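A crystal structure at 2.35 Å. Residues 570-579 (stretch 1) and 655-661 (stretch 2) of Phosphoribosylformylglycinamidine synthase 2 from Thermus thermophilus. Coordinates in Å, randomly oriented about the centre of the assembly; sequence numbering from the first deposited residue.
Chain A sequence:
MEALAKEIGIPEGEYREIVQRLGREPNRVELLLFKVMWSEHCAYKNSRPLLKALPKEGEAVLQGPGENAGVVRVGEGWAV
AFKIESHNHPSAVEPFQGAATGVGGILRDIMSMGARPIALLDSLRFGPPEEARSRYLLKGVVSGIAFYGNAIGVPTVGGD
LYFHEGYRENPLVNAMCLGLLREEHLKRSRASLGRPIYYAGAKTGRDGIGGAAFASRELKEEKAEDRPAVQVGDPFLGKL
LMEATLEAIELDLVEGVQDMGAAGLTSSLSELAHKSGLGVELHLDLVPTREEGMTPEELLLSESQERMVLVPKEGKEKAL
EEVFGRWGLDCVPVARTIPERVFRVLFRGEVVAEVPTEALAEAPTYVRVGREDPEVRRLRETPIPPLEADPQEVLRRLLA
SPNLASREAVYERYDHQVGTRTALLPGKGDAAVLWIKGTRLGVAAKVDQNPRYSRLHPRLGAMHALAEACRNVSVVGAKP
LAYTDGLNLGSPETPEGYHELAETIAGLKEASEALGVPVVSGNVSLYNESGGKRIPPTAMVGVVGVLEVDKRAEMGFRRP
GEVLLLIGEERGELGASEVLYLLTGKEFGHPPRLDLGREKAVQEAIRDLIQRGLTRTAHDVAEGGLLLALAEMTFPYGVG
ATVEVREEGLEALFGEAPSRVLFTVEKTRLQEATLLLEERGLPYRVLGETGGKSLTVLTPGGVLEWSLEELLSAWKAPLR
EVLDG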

# COMPACT_ATOMS: atom_id res chain seq x y z
N GLU A 570 14.17 -22.67 14.73
CA GLU A 570 15.35 -22.19 14.04
C GLU A 570 15.44 -22.56 12.57
O GLU A 570 16.02 -21.82 11.78
CB GLU A 570 16.62 -22.71 14.73
CG GLU A 570 16.59 -22.60 16.24
CD GLU A 570 17.89 -23.05 16.88
OE1 GLU A 570 18.50 -24.02 16.37
OE2 GLU A 570 18.30 -22.45 17.90
N ARG A 571 14.87 -23.70 12.22
CA ARG A 571 14.89 -24.17 10.84
C ARG A 571 13.96 -23.44 9.90
O ARG A 571 12.76 -23.35 10.15
CB ARG A 571 14.55 -25.66 10.77
CG ARG A 571 15.74 -26.57 10.57
CD ARG A 571 15.30 -27.92 10.04
NE ARG A 571 16.42 -28.84 9.86
CZ ARG A 571 17.48 -28.61 9.09
NH1 ARG A 571 17.58 -27.47 8.42
NH2 ARG A 571 18.44 -29.52 8.98
N GLY A 572 14.53 -22.91 8.82
CA GLY A 572 13.74 -22.23 7.81
C GLY A 572 13.87 -23.07 6.55
O GLY A 572 14.60 -24.07 6.55
N GLU A 573 13.18 -22.70 5.48
CA GLU A 573 13.27 -23.46 4.23
C GLU A 573 14.06 -22.62 3.21
O GLU A 573 14.18 -21.40 3.36
CB GLU A 573 11.87 -23.79 3.70
CG GLU A 573 10.90 -24.30 4.77
CD GLU A 573 9.52 -24.66 4.22
OE1 GLU A 573 8.55 -24.66 5.00
OE2 GLU A 573 9.40 -24.94 3.00
N LEU A 574 14.58 -23.27 2.18
CA LEU A 574 15.38 -22.57 1.18
C LEU A 574 14.64 -22.18 -0.10
O LEU A 574 15.13 -21.35 -0.86
CB LEU A 574 16.60 -23.43 0.81
CG LEU A 574 17.43 -23.88 2.01
CD1 LEU A 574 18.44 -24.93 1.59
CD2 LEU A 574 18.11 -22.67 2.63
N GLY A 575 13.48 -22.78 -0.34
CA GLY A 575 12.71 -22.48 -1.53
C GLY A 575 12.34 -21.02 -1.70
O GLY A 575 11.77 -20.42 -0.80
N ALA A 576 12.68 -20.45 -2.85
CA ALA A 576 12.36 -19.06 -3.15
C ALA A 576 12.99 -18.11 -2.13
O ALA A 576 12.53 -16.99 -1.96
CB ALA A 576 10.85 -18.86 -3.18
N SER A 577 14.06 -18.54 -1.47
CA SER A 577 14.68 -17.70 -0.46
C SER A 577 15.75 -16.79 -1.00
O SER A 577 16.17 -16.90 -2.16
CB SER A 577 15.29 -18.56 0.63
OG SER A 577 16.45 -19.22 0.15
N GLU A 578 16.20 -15.88 -0.13
CA GLU A 578 17.26 -14.95 -0.46
C GLU A 578 18.57 -15.71 -0.60
O GLU A 578 19.29 -15.56 -1.58
CB GLU A 578 17.42 -13.90 0.65
CG GLU A 578 16.42 -12.77 0.63
CD GLU A 578 16.45 -11.99 -0.68
OE1 GLU A 578 17.54 -11.89 -1.29
OE2 GLU A 578 15.38 -11.48 -1.08
N VAL A 579 18.88 -16.54 0.39
CA VAL A 579 20.12 -17.29 0.36
C VAL A 579 20.22 -18.19 -0.87
O VAL A 579 21.31 -18.41 -1.38
CB VAL A 579 20.32 -18.14 1.65
CG1 VAL A 579 19.46 -19.41 1.58
CG2 VAL A 579 21.80 -18.48 1.82
N GLY A 655 17.69 -19.99 6.27
CA GLY A 655 16.43 -20.46 5.72
C GLY A 655 15.29 -19.57 6.17
O GLY A 655 15.36 -18.97 7.24
N GLU A 656 14.24 -19.49 5.37
CA GLU A 656 13.11 -18.65 5.74
C GLU A 656 11.87 -19.44 6.18
O GLU A 656 11.62 -20.54 5.70
CB GLU A 656 12.77 -17.71 4.58
CG GLU A 656 14.03 -17.17 3.91
CD GLU A 656 13.76 -16.17 2.79
OE1 GLU A 656 12.70 -16.27 2.14
OE2 GLU A 656 14.64 -15.31 2.56
N ALA A 657 11.12 -18.87 7.13
CA ALA A 657 9.89 -19.46 7.65
C ALA A 657 9.10 -18.38 8.38
O ALA A 657 9.66 -17.61 9.15
CB ALA A 657 10.20 -20.60 8.62
N PRO A 658 7.79 -18.32 8.14
CA PRO A 658 6.94 -17.31 8.79
C PRO A 658 6.64 -17.65 10.24
O PRO A 658 7.07 -18.66 10.76
CB PRO A 658 5.69 -17.35 7.93
CG PRO A 658 5.55 -18.82 7.69
CD PRO A 658 6.97 -19.22 7.31
N SER A 659 5.89 -16.77 10.89
CA SER A 659 5.48 -16.98 12.26
C SER A 659 6.62 -17.10 13.27
O SER A 659 6.45 -17.72 14.33
CB SER A 659 4.59 -18.23 12.33
OG SER A 659 3.57 -18.18 11.34
N ARG A 660 7.78 -16.52 12.96
CA ARG A 660 8.92 -16.56 13.87
C ARG A 660 9.28 -15.16 14.38
O ARG A 660 9.46 -14.23 13.58
CB ARG A 660 10.12 -17.20 13.18
CG ARG A 660 9.83 -18.60 12.64
CD ARG A 660 11.10 -19.34 12.25
NE ARG A 660 11.78 -18.72 11.12
CZ ARG A 660 13.02 -19.01 10.74
NH1 ARG A 660 13.72 -19.91 11.41
NH2 ARG A 660 13.55 -18.40 9.69
N VAL A 661 9.37 -15.01 15.70
CA VAL A 661 9.67 -13.72 16.32
C VAL A 661 10.74 -13.76 17.42
O VAL A 661 10.73 -14.63 18.29
CB VAL A 661 8.40 -13.10 16.95
CG1 VAL A 661 8.74 -11.79 17.65
CG2 VAL A 661 7.35 -12.86 15.88
O HOH W 1 12.53 -14.71 -0.20
O HOH W 2 17.49 -16.52 2.94

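The CA atoms of the two backbones come nearest at a pair of glycines: those of Gly572 and Gly655 lie 3.8 Å apart, about the spacing of neighbouring residues in one chain, and Gly572 CA is 3.5 Å from Gly655 C. An ideal CB built on Gly572 would fall 2.2 Å from Gly655 C, and an ideal CB built on Gly655 would fall 2.6 Å from Gly572 C. Both are clashes, so the approach depends on the absence of a side chain at each position.

Next to this crossing, Glu573 and Glu656 form a single antiparallel bridge. Glu573 N donates to Glu656 O at 2.7 Å with an N-H...O angle of 177°, and Glu656 N donates to Glu573 O at 2.8 Å and 161°. Both bonds are short and nearly straight, which fixes the local register.

The Glu656 side chain extends the contact beyond the bridge. Its CA-to-CB bond points away from stretch 1, yet with chi1 m and chi2 t the carboxylate comes back to the start of the helix. There OE2 of Glu656 accepts from Glu578 N at 3.2 Å and 165°, and Ser577 CB packs 3.6 Å from Glu656 CD. Water 2 accepts from Val579 N at 2.9 Å and donates to Glu656 OE2 at 3.1 Å, so the carboxylate engages two successive helix amides, one directly and one through water. Ser577, the N-cap residue, closes the type II turn that begins at Leu574: its OG donates to Leu574 O at 2.7 Å.

At the other end, Arg660 lays one guanidinium face over Gly572 CA. Arg660 NH1 reaches Glu570 O, near the guanidinium plane, at 3.0 Å, but the 130° angle makes this hydrogen bond weak. Within its own stretch, Arg660 NE donates to Ala657 O at 3.1 Å and 147°, helping to position the group.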